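Local atomic coordinates of D-alanyl-lipoteichoic acid synthetase (Streptococcus pneumoniae, PDB entry 3BMA), a protein that probably takes part in lipoteichoic acid biosynthesis, in the step that adds D-alanine to the polymer, as a DltD-family member of the SGNH hydrolase clan. Residues 215-220 with 226-231; 53-56 with 60-63; 17-22 with 207-212; 316-321 with 333-338. The protein carries 1 engineered substitution. All coordinates share one frame; numbering follows the deposited sequence.

Interaction 1: 215-220 with 226-231; sequences ILPDQF and EDVVKA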
loop_
_atom_site.group_PDB
_atom_site.type_symbol
_atom_site.label_atom_id
_atom_site.label_comp_id
_atom_site.label_asym_id
_atom_site.label_seq_id
_atom_site.Cartn_x
_atom_site.Cartn_y
_atom_site.Cartn_z
ATOM N N ILE C 215 -30.855 49.601 12.086
ATOM C CA ILE C 215 -31.545 49.992 13.322
ATOM C C ILE C 215 -30.605 50.380 14.477
ATOM O O ILE C 215 -31.031 51.021 15.442
ATOM C CB ILE C 215 -32.562 48.907 13.794
ATOM C CG1 ILE C 215 -31.848 47.599 14.166
ATOM C CG2 ILE C 215 -33.641 48.678 12.728
ATOM C CD1 ILE C 215 -32.627 46.703 15.119
ATOM N N LEU C 216 -29.334 49.994 14.368
ATOM C CA LEU C 216 -28.333 50.270 15.401
ATOM C C LEU C 216 -27.731 51.674 15.287
ATOM O O LEU C 216 -27.523 52.163 14.173
ATOM C CB LEU C 216 -27.222 49.208 15.362
ATOM C CG LEU C 216 -27.208 48.124 16.451
ATOM C CD1 LEU C 216 -28.571 47.462 16.658
ATOM C CD2 LEU C 216 -26.131 47.087 16.160
ATOM N N PRO C 217 -27.462 52.333 16.440
ATOM C CA PRO C 217 -26.754 53.617 16.454
ATOM C C PRO C 217 -25.328 53.493 15.928
ATOM O O PRO C 217 -24.699 52.450 16.094
ATOM C CB PRO C 217 -26.730 53.993 17.940
ATOM C CG PRO C 217 -26.918 52.718 18.666
ATOM C CD PRO C 217 -27.838 51.915 17.804
ATOM N N ASP C 218 -24.833 54.558 15.303
ATOM C CA ASP C 218 -23.503 54.562 14.693
ATOM C C ASP C 218 -22.372 54.700 15.715
ATOM O O ASP C 218 -21.223 54.368 15.416
ATOM C CB ASP C 218 -23.405 55.657 13.628
ATOM C CG ASP C 218 -24.474 55.524 12.554
ATOM O OD1 ASP C 218 -25.673 55.692 12.871
ATOM O OD2 ASP C 218 -24.114 55.261 11.388
ATOM N N GLN C 219 -22.698 55.192 16.909
ATOM C CA GLN C 219 -21.743 55.232 18.018
ATOM C C GLN C 219 -22.075 54.185 19.077
ATOM O O GLN C 219 -23.215 54.094 19.546
ATOM C CB GLN C 219 -21.671 56.627 18.640
ATOM C CG GLN C 219 -20.804 57.602 17.857
ATOM C CD GLN C 219 -20.001 58.526 18.756
ATOM O OE1 GLN C 219 -18.778 58.400 18.856
ATOM N NE2 GLN C 219 -20.684 59.454 19.421
ATOM N N PHE C 220 -21.070 53.398 19.449
ATOM C CA PHE C 220 -21.270 52.269 20.354
ATOM C C PHE C 220 -21.460 52.685 21.808
ATOM O O PHE C 220 -20.591 53.331 22.401
ATOM C CB PHE C 220 -20.121 51.256 20.241
ATOM C CG PHE C 220 -20.272 50.061 21.149
ATOM C CD1 PHE C 220 -21.136 49.025 20.814
ATOM C CD2 PHE C 220 -19.548 49.971 22.336
ATOM C CE1 PHE C 220 -21.287 47.925 21.646
ATOM C CE2 PHE C 220 -19.692 48.874 23.176
ATOM C CZ PHE C 220 -20.564 47.850 22.828
ATOM N N GLU C 226 -29.426 49.052 24.078
ATOM C CA GLU C 226 -30.466 48.493 24.949
ATOM C C GLU C 226 -31.837 49.112 24.695
ATOM O O GLU C 226 -32.837 48.408 24.753
ATOM C CB GLU C 226 -30.084 48.605 26.435
ATOM C CG GLU C 226 -31.036 47.871 27.386
ATOM C CD GLU C 226 -30.466 47.664 28.773
ATOM O OE1 GLU C 226 -30.957 48.321 29.716
ATOM O OE2 GLU C 226 -29.533 46.843 28.921
ATOM N N ASP C 227 -31.867 50.412 24.389
ATOM C CA ASP C 227 -33.104 51.121 24.027
ATOM C C ASP C 227 -33.756 50.575 22.752
ATOM O O ASP C 227 -34.977 50.418 22.694
ATOM C CB ASP C 227 -32.845 52.628 23.868
ATOM C CG ASP C 227 -32.353 53.288 25.152
ATOM O OD1 ASP C 227 -32.451 52.676 26.241
ATOM O OD2 ASP C 227 -31.868 54.436 25.064
ATOM N N VAL C 228 -32.936 50.286 21.743
ATOM C CA VAL C 228 -33.419 49.767 20.459
ATOM C C VAL C 228 -33.828 48.292 20.577
ATOM O O VAL C 228 -34.798 47.848 19.957
ATOM C CB VAL C 228 -32.357 49.938 19.334
ATOM C CG1 VAL C 228 -32.999 49.810 17.957
ATOM C CG2 VAL C 228 -31.657 51.283 19.452
ATOM N N VAL C 229 -33.086 47.546 21.390
ATOM C CA VAL C 229 -33.319 46.116 21.576
ATOM C C VAL C 229 -34.506 45.850 22.529
ATOM O O VAL C 229 -35.221 44.853 22.374
ATOM C CB VAL C 229 -32.003 45.393 22.005
ATOM C CG1 VAL C 229 -32.236 43.948 22.314
ATOM C CG2 VAL C 229 -30.964 45.491 20.895
ATOM N N LYS C 230 -34.722 46.762 23.481
ATOM C CA LYS C 230 -35.872 46.723 24.403
ATOM C C LYS C 230 -37.194 46.852 23.651
ATOM O O LYS C 230 -38.157 46.154 23.963
ATOM C CB LYS C 230 -35.779 47.862 25.426
ATOM C CG LYS C 230 -36.605 47.703 26.696
ATOM C CD LYS C 230 -35.735 47.240 27.855
ATOM C CE LYS C 230 -36.149 47.890 29.171
ATOM N NZ LYS C 230 -37.438 47.366 29.699
ATOM N N ALA C 231 -37.224 47.752 22.667
ATOM C CA ALA C 231 -38.427 48.049 21.886
ATOM C C ALA C 231 -38.784 46.928 20.916
ATOM O O ALA C 231 -39.960 46.705 20.625
ATOM C CB ALA C 231 -38.264 49.370 21.139
#

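Interaction 2: 53-56 with 60-63; sequences LRFD and PAVL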
loop_
_atom_site.group_PDB
_atom_site.type_symbol
_atom_site.label_atom_id
_atom_site.label_comp_id
_atom_site.label_asym_id
_atom_site.label_seq_id
_atom_site.Cartn_x
_atom_site.Cartn_y
_atom_site.Cartn_z
ATOM N N LEU C 53 -28.501 30.670 16.158
ATOM C CA LEU C 53 -29.490 30.554 15.083
ATOM C C LEU C 53 -30.452 31.734 14.946
ATOM O O LEU C 53 -30.737 32.170 13.827
ATOM C CB LEU C 53 -30.278 29.247 15.208
ATOM C CG LEU C 53 -29.705 28.039 14.468
ATOM C CD1 LEU C 53 -30.430 26.780 14.895
ATOM C CD2 LEU C 53 -29.804 28.232 12.957
ATOM N N ARG C 54 -30.956 32.237 16.073
ATOM C CA ARG C 54 -31.865 33.382 16.058
ATOM C C ARG C 54 -31.122 34.695 16.278
ATOM O O ARG C 54 -30.440 34.881 17.293
ATOM C CB ARG C 54 -33.004 33.212 17.074
ATOM C CG ARG C 54 -34.105 32.229 16.658
ATOM C CD ARG C 54 -35.113 32.833 15.668
ATOM N NE ARG C 54 -34.775 32.541 14.273
ATOM C CZ ARG C 54 -34.336 33.434 13.388
ATOM N NH1 ARG C 54 -34.057 33.049 12.150
ATOM N NH2 ARG C 54 -34.174 34.709 13.729
ATOM N N PHE C 55 -31.265 35.598 15.312
ATOM C CA PHE C 55 -30.549 36.864 15.294
ATOM C C PHE C 55 -31.434 38.021 15.736
ATOM O O PHE C 55 -32.638 38.037 15.464
ATOM C CB PHE C 55 -30.040 37.150 13.878
ATOM C CG PHE C 55 -28.905 36.260 13.430
ATOM C CD1 PHE C 55 -29.131 34.930 13.072
ATOM C CD2 PHE C 55 -27.612 36.767 13.328
ATOM C CE1 PHE C 55 -28.089 34.120 12.636
ATOM C CE2 PHE C 55 -26.561 35.959 12.893
ATOM C CZ PHE C 55 -26.801 34.632 12.552
ATOM N N ASP C 56 -30.823 38.980 16.428
ATOM C CA ASP C 56 -31.451 40.273 16.717
ATOM C C ASP C 56 -30.416 41.395 16.608
ATOM O O ASP C 56 -29.319 41.179 16.089
ATOM C CB ASP C 56 -32.188 40.275 18.072
ATOM C CG ASP C 56 -31.301 39.864 19.241
ATOM O OD1 ASP C 56 -31.567 38.801 19.838
ATOM O OD2 ASP C 56 -30.351 40.601 19.580
ATOM N N PRO C 60 -24.068 38.854 18.603
ATOM C CA PRO C 60 -22.613 39.053 18.460
ATOM C C PRO C 60 -22.100 39.237 17.027
ATOM O O PRO C 60 -21.103 39.933 16.816
ATOM C CB PRO C 60 -22.014 37.780 19.078
ATOM C CG PRO C 60 -23.150 36.819 19.208
ATOM C CD PRO C 60 -24.360 37.655 19.406
ATOM N N ALA C 61 -22.778 38.619 16.063
ATOM C CA ALA C 61 -22.443 38.768 14.649
ATOM C C ALA C 61 -22.816 40.152 14.115
ATOM O O ALA C 61 -22.131 40.690 13.245
ATOM C CB ALA C 61 -23.128 37.689 13.840
ATOM N N VAL C 62 -23.904 40.715 14.639
ATOM C CA VAL C 62 -24.395 42.034 14.229
ATOM C C VAL C 62 -23.525 43.155 14.812
ATOM O O VAL C 62 -23.122 44.075 14.089
ATOM C CB VAL C 62 -25.890 42.219 14.614
ATOM C CG1 VAL C 62 -26.374 43.629 14.314
ATOM C CG2 VAL C 62 -26.750 41.203 13.882
ATOM N N LEU C 63 -23.220 43.054 16.106
ATOM C CA LEU C 63 -22.392 44.036 16.812
ATOM C C LEU C 63 -20.967 44.134 16.274
ATOM O O LEU C 63 -20.388 45.219 16.258
ATOM C CB LEU C 63 -22.346 43.737 18.316
ATOM C CG LEU C 63 -23.638 43.719 19.143
ATOM C CD1 LEU C 63 -23.308 43.396 20.591
ATOM C CD2 LEU C 63 -24.404 45.032 19.050
#

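Interaction 3: 17-22 with 207-212; sequences SAVATT and KHVAKY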
loop_
_atom_site.group_PDB
_atom_site.type_symbol
_atom_site.label_atom_id
_atom_site.label_comp_id
_atom_site.label_asym_id
_atom_site.label_seq_id
_atom_site.Cartn_x
_atom_site.Cartn_y
_atom_site.Cartn_z
ATOM N N SER C 17 -20.188 32.602 5.254
ATOM C CA SER C 17 -20.011 31.307 5.917
ATOM C C SER C 17 -20.081 31.436 7.435
ATOM O O SER C 17 -20.609 30.556 8.115
ATOM C CB SER C 17 -18.668 30.688 5.529
ATOM O OG SER C 17 -18.561 30.553 4.126
ATOM N N ALA C 18 -19.549 32.547 7.945
ATOM C CA ALA C 18 -19.470 32.818 9.379
ATOM C C ALA C 18 -20.828 32.912 10.057
ATOM O O ALA C 18 -20.966 32.547 11.222
ATOM C CB ALA C 18 -18.681 34.084 9.621
ATOM N N VAL C 19 -21.823 33.396 9.317
ATOM C CA VAL C 19 -23.160 33.630 9.862
ATOM C C VAL C 19 -24.248 32.761 9.216
ATOM O O VAL C 19 -25.434 32.937 9.506
ATOM C CB VAL C 19 -23.557 35.127 9.764
ATOM C CG1 VAL C 19 -22.559 35.995 10.511
ATOM C CG2 VAL C 19 -23.655 35.566 8.314
ATOM N N ALA C 20 -23.839 31.827 8.353
ATOM C CA ALA C 20 -24.777 30.954 7.629
ATOM C C ALA C 20 -25.551 30.012 8.545
ATOM O O ALA C 20 -26.735 29.755 8.312
ATOM C CB ALA C 20 -24.052 30.150 6.558
ATOM N N THR C 21 -24.876 29.525 9.588
ATOM C CA THR C 21 -25.412 28.523 10.524
ATOM C C THR C 21 -26.192 27.401 9.828
ATOM O O THR C 21 -27.345 27.120 10.166
ATOM C CB THR C 21 -26.247 29.159 11.683
ATOM O OG1 THR C 21 -27.284 29.992 11.150
ATOM C CG2 THR C 21 -25.355 29.981 12.607
ATOM N N THR C 22 -25.560 26.798 8.827
ATOM C CA THR C 22 -26.114 25.634 8.148
ATOM C C THR C 22 -25.354 24.412 8.631
ATOM O O THR C 22 -24.420 24.534 9.429
ATOM C CB THR C 22 -26.015 25.743 6.601
ATOM O OG1 THR C 22 -24.679 26.096 6.217
ATOM C CG2 THR C 22 -26.997 26.778 6.063
ATOM N N LYS C 207 -30.885 38.636 5.743
ATOM C CA LYS C 207 -31.965 38.428 6.714
ATOM C C LYS C 207 -31.493 38.316 8.170
ATOM O O LYS C 207 -32.274 38.547 9.096
ATOM C CB LYS C 207 -32.795 37.196 6.341
ATOM C CG LYS C 207 -33.785 37.428 5.209
ATOM C CD LYS C 207 -34.657 36.201 4.979
ATOM C CE LYS C 207 -35.644 36.431 3.843
ATOM N NZ LYS C 207 -36.492 35.232 3.595
ATOM N N HIS C 208 -30.222 37.974 8.364
ATOM C CA HIS C 208 -29.677 37.769 9.704
ATOM C C HIS C 208 -28.733 38.872 10.190
ATOM O O HIS C 208 -28.746 39.214 11.373
ATOM C CB HIS C 208 -28.991 36.404 9.801
ATOM C CG HIS C 208 -29.935 35.243 9.716
ATOM N ND1 HIS C 208 -29.620 34.076 9.055
ATOM C CD2 HIS C 208 -31.184 35.068 10.211
ATOM C CE1 HIS C 208 -30.633 33.232 9.147
ATOM N NE2 HIS C 208 -31.595 33.810 9.843
ATOM N N VAL C 209 -27.919 39.421 9.291
ATOM C CA VAL C 209 -26.916 40.423 9.671
ATOM C C VAL C 209 -27.213 41.824 9.123
ATOM O O VAL C 209 -27.305 42.779 9.898
ATOM C CB VAL C 209 -25.468 39.973 9.308
ATOM C CG1 VAL C 209 -24.457 41.097 9.533
ATOM C CG2 VAL C 209 -25.074 38.762 10.124
ATOM N N ALA C 210 -27.381 41.934 7.804
ATOM C CA ALA C 210 -27.499 43.233 7.121
ATOM C C ALA C 210 -28.751 44.049 7.466
ATOM O O ALA C 210 -28.725 45.282 7.392
ATOM C CB ALA C 210 -27.375 43.058 5.609
ATOM N N LYS C 211 -29.832 43.368 7.842
ATOM C CA LYS C 211 -31.087 44.039 8.192
ATOM C C LYS C 211 -31.064 44.702 9.572
ATOM O O LYS C 211 -31.770 45.687 9.801
ATOM C CB LYS C 211 -32.286 43.082 8.075
ATOM C CG LYS C 211 -32.735 42.739 6.638
ATOM C CD LYS C 211 -33.547 43.844 5.946
ATOM C CE LYS C 211 -32.716 44.647 4.942
ATOM N NZ LYS C 211 -32.205 43.822 3.808
ATOM N N TYR C 212 -30.251 44.166 10.481
ATOM C CA TYR C 212 -30.129 44.714 11.836
ATOM C C TYR C 212 -29.058 45.810 11.958
ATOM O O TYR C 212 -28.884 46.399 13.030
ATOM C CB TYR C 212 -29.865 43.597 12.853
ATOM C CG TYR C 212 -31.018 42.637 13.045
ATOM C CD1 TYR C 212 -32.111 42.980 13.836
ATOM C CD2 TYR C 212 -31.010 41.379 12.443
ATOM C CE1 TYR C 212 -33.174 42.101 14.015
ATOM C CE2 TYR C 212 -32.067 40.487 12.619
ATOM C CZ TYR C 212 -33.145 40.855 13.409
ATOM O OH TYR C 212 -34.195 39.983 13.589
#

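Interaction 4: 316-321 with 333-338; sequences QTVQKI and IADFSK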
loop_
_atom_site.group_PDB
_atom_site.type_symbol
_atom_site.label_atom_id
_atom_site.label_comp_id
_atom_site.label_asym_id
_atom_site.label_seq_id
_atom_site.Cartn_x
_atom_site.Cartn_y
_atom_site.Cartn_z
ATOM N N GLN C 316 -26.888 23.440 41.173
ATOM C CA GLN C 316 -26.046 22.329 41.615
ATOM C C GLN C 316 -25.313 21.665 40.444
ATOM O O GLN C 316 -24.219 21.122 40.626
ATOM C CB GLN C 316 -26.882 21.302 42.379
ATOM C CG GLN C 316 -26.108 20.441 43.361
ATOM C CD GLN C 316 -26.979 19.396 44.035
ATOM O OE1 GLN C 316 -26.514 18.294 44.341
ATOM N NE2 GLN C 316 -28.247 19.734 44.268
ATOM N N THR C 317 -25.919 21.707 39.253
ATOM C CA THR C 317 -25.303 21.195 38.024
ATOM C C THR C 317 -24.296 22.187 37.452
ATOM O O THR C 317 -23.280 21.795 36.881
ATOM C CB THR C 317 -26.355 20.900 36.942
ATOM O OG1 THR C 317 -26.987 22.120 36.538
ATOM C CG2 THR C 317 -27.398 19.964 37.478
ATOM N N VAL C 318 -24.606 23.478 37.600
ATOM C CA VAL C 318 -23.688 24.559 37.212
ATOM C C VAL C 318 -22.416 24.489 38.066
ATOM O O VAL C 318 -21.309 24.625 37.549
ATOM C CB VAL C 318 -24.356 25.959 37.312
ATOM C CG1 VAL C 318 -23.323 27.084 37.224
ATOM C CG2 VAL C 318 -25.397 26.129 36.212
ATOM N N GLN C 319 -22.588 24.239 39.365
ATOM C CA GLN C 319 -21.474 24.004 40.285
ATOM C C GLN C 319 -20.640 22.788 39.879
ATOM O O GLN C 319 -19.420 22.786 40.047
ATOM C CB GLN C 319 -21.988 23.830 41.717
ATOM C CG GLN C 319 -22.344 25.129 42.431
ATOM C CD GLN C 319 -23.238 24.906 43.647
ATOM O OE1 GLN C 319 -22.914 24.116 44.536
ATOM N NE2 GLN C 319 -24.368 25.610 43.689
ATOM N N LYS C 320 -21.304 21.764 39.341
ATOM C CA LYS C 320 -20.627 20.555 38.865
ATOM C C LYS C 320 -19.839 20.828 37.582
ATOM O O LYS C 320 -18.738 20.286 37.392
ATOM C CB LYS C 320 -21.631 19.418 38.648
ATOM C CG LYS C 320 -20.983 18.050 38.592
ATOM C CD LYS C 320 -21.969 16.937 38.330
ATOM C CE LYS C 320 -21.229 15.725 37.789
ATOM N NZ LYS C 320 -22.058 14.496 37.746
ATOM N N ILE C 321 -20.412 21.676 36.723
ATOM C CA ILE C 321 -19.778 22.121 35.483
ATOM C C ILE C 321 -18.553 22.988 35.782
ATOM O O ILE C 321 -17.454 22.701 35.298
ATOM C CB ILE C 321 -20.796 22.869 34.555
ATOM C CG1 ILE C 321 -21.756 21.862 33.912
ATOM C CG2 ILE C 321 -20.081 23.659 33.452
ATOM C CD1 ILE C 321 -23.040 22.459 33.366
ATOM N N ILE C 333 -15.152 32.062 32.792
ATOM C CA ILE C 333 -16.531 31.578 32.763
ATOM C C ILE C 333 -17.509 32.734 32.900
ATOM O O ILE C 333 -17.572 33.383 33.948
ATOM C CB ILE C 333 -16.813 30.564 33.901
ATOM C CG1 ILE C 333 -15.784 29.432 33.906
ATOM C CG2 ILE C 333 -18.227 30.016 33.786
ATOM C CD1 ILE C 333 -15.806 28.599 35.159
ATOM N N ALA C 334 -18.267 32.986 31.836
ATOM C CA ALA C 334 -19.359 33.952 31.867
ATOM C C ALA C 334 -20.658 33.247 32.273
ATOM O O ALA C 334 -21.416 32.760 31.432
ATOM C CB ALA C 334 -19.503 34.646 30.522
ATOM N N ASP C 335 -20.889 33.199 33.582
ATOM C CA ASP C 335 -22.015 32.494 34.182
ATOM C C ASP C 335 -23.250 33.395 34.239
ATOM O O ASP C 335 -23.249 34.428 34.908
ATOM C CB ASP C 335 -21.613 32.039 35.588
ATOM C CG ASP C 335 -22.569 31.024 36.190
ATOM O OD1 ASP C 335 -22.149 30.328 37.140
ATOM O OD2 ASP C 335 -23.724 30.912 35.732
ATOM N N PHE C 336 -24.303 32.985 33.539
ATOM C CA PHE C 336 -25.554 33.739 33.493
ATOM C C PHE C 336 -26.725 32.935 34.035
ATOM O O PHE C 336 -27.867 33.364 33.914
ATOM C CB PHE C 336 -25.876 34.183 32.063
ATOM C CG PHE C 336 -24.809 35.022 31.427
ATOM C CD1 PHE C 336 -24.580 36.327 31.855
ATOM C CD2 PHE C 336 -24.039 34.512 30.388
ATOM C CE1 PHE C 336 -23.591 37.109 31.263
ATOM C CE2 PHE C 336 -23.049 35.286 29.788
ATOM C CZ PHE C 336 -22.824 36.587 30.227
ATOM N N SER C 337 -26.433 31.789 34.652
ATOM C CA SER C 337 -27.450 30.847 35.127
ATOM C C SER C 337 -28.437 31.385 36.175
ATOM O O SER C 337 -29.508 30.804 36.369
ATOM C CB SER C 337 -26.778 29.588 35.675
ATOM O OG SER C 337 -26.145 29.862 36.911
ATOM N N LYS C 338 -28.072 32.471 36.854
ATOM C CA LYS C 338 -28.965 33.117 37.826
ATOM C C LYS C 338 -29.741 34.301 37.230
ATOM O O LYS C 338 -30.516 34.958 37.930
ATOM C CB LYS C 338 -28.186 33.556 39.075
ATOM C CG LYS C 338 -27.760 32.412 39.992
ATOM C CD LYS C 338 -26.891 32.923 41.138
ATOM C CE LYS C 338 -26.488 31.804 42.088
ATOM N NZ LYS C 338 -25.304 32.189 42.913
#

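Interaction 1: 215-220 with 226-231
I215 meets V228 with both its backbone and its side chain. Its carbonyl oxygen O lies 3.4 Å from CG1 of V228. The other methyl, CG2 of V228, is 4.1 Å from the same I215 O. V228 thus presents both branches to one carbonyl, with CG1 the nearer. This is van der Waals packing of methyls on a polar atom. The side chain of I215 adds an apolar touch, with its CD1 4.2 Å from V228 CG1. Its CG1 lies between the backbone N and the carbonyl carbon (chi1 64°), and the chain then runs on extended, which carries CD1 out to the valine. L216 packs on V62, L63 and K66 of helix 60-66 and on Y67, whose OH also holds the carbonyl of P217 by a hydrogen bond. P217 itself comes back to the helix. Its ring carbon CD lies 4.2 Å from V228 CG2, so the proline leans on the second branch of the same valine. V228 is therefore the one residue of 226-231 that both I215 and P217 touch. The contact lies at the surface. It joins the loop after helix 202-210 to helix 222-235, the next helix in the chain. P217 and F220 also touch I225 on that helix. V229, on the same helix, packs on A58, W354 and L355, the last at the start of helix 355-369.

Interaction 2: 53-56 with 60-63
F55 and A61 touch through the rim of the phenyl ring. CE2 of F55 lies 4.0 Å from CB of A61, and the methyl sits at the ring edge, near its plane. CG of F55 stands anti to its carbonyl carbon (chi1 -71°), which brings the ring alongside the first turn of the helix. The second touch uses the backbone of D56. Its carbonyl O is 3.4 Å from CG2 of V62 and 3.9 Å from CB of the same valine. Only the CG2 branch of V62 makes the close approach. The nearest CA atoms of the two segments are those of D56 and V62, 7.7 Å apart. All four touching residues are buried. In the next shell, F55 stacks with the rings of H59 and H208, and H59 ND1 accepts a hydrogen bond from A61 N at the helix start. The carboxylate of D56 works outside the contact: OD1 forms a salt bridge with K347 NZ and accepts from W354 N, while OD2 accepts from A58 N. These bonds probably help to hold the D56 backbone, whose oxygen meets V62. The contact folds the later part of the loop after strand 43-47 back on the first turn of helix 60-66. That helix lies against helix 355-369, with P60 on W357 and F360 and L63 on D361.

Interaction 3: 17-22 with 207-212
The nearest CA atoms are those of V19 and H208, 7.7 Å apart, where the chain leaving helix 11-18 passes a wider pi-type turn at 207-210. The side-chain packing is between V19 and V209, which cross at about a right angle. CG2 of V209 does the touching. It lies 3.8 Å from V19 CG1 and 3.9 Å from V19 CG2, so one methyl rests in the fork of the other valine. CG1 of V209 stands anti to its backbone N (chi1 172°), which leaves CG2 as the branch facing V19. H208 approaches the carbonyl of V19 obliquely. Its ND1 is 4.4 Å from V19 O, too far for a hydrogen bond. That nitrogen is bonded instead to N204 OD1. V19 also packs on Y205 and A61, so the valine pair is part of a wider buried patch. The chemistry divides cleanly: across the contact there is only nondirectional packing, while ND1 of the imidazole takes its partner from N204, which probably helps to set the rotation of the ring.

Interaction 4: 316-321 with 333-338
This contact belongs to a beta-alpha-beta crossover, in which the chain runs from strand 291-296 through helices 301-307 and 311-326 to its parallel neighbour 333-335. V318 is the helix residue that reaches the strand end. Its CG1 is 3.5 Å from OD1 of D335, and the two side chains come from opposite directions. With CG anti to the backbone N (chi1 -167°), D335 extends its carboxylate out to the helix. The other methyl, V318 CG2, is 3.8 Å from CB of S337. The hydroxyl OG of S337 lies about equally far from both valine methyls. V318 thus packs against a polar pair, and the groups meet by van der Waals contact alone. The pair has its own bonds. OD2 of D335 accepts from S337 N at 3.0 Å, with an N-H...O angle of 160°, and the nitrogen lies nearly on the line of the C-O bond. This is an Asx turn, and it bends the chain as it leaves the strand. S337 OG is within hydrogen-bonding reach of both D335 OD2 and Q315 OE1. D335 OD1 forms a salt bridge with R322 NH1, so the turn is also tied to helix 311-326 by charge. Strand 333-335 is the outermost strand on its side of the sheet within the chain. A334 and F336 form backbone bonds with strand 291-296, and V318 packs on I296 of that strand. I321 touches Y275, so helix 311-326 sits beside helix 274-287.

Overall arrangement
Interactions 1, 2 and 3 form a connected group around helix 60-66. The centres of interactions 2 and 3 are about 8 Å apart, and interaction 2 is nested in the chain loop that interaction 3 closes. They are joined by a probable hydrogen bond between F55 O and Y212 OH, 3.1 Å apart. Interaction 1 lies about 13 Å from interaction 2, centre to centre, and is linked to it by L216 CD2 and V62 CG1 at 3.9 Å. Interaction 4 stands apart at the sheet's 333-335 edge. Its nearest atoms are about 11 Å from interaction 2, 12 Å from interaction 1 and 18 Å from interaction 3.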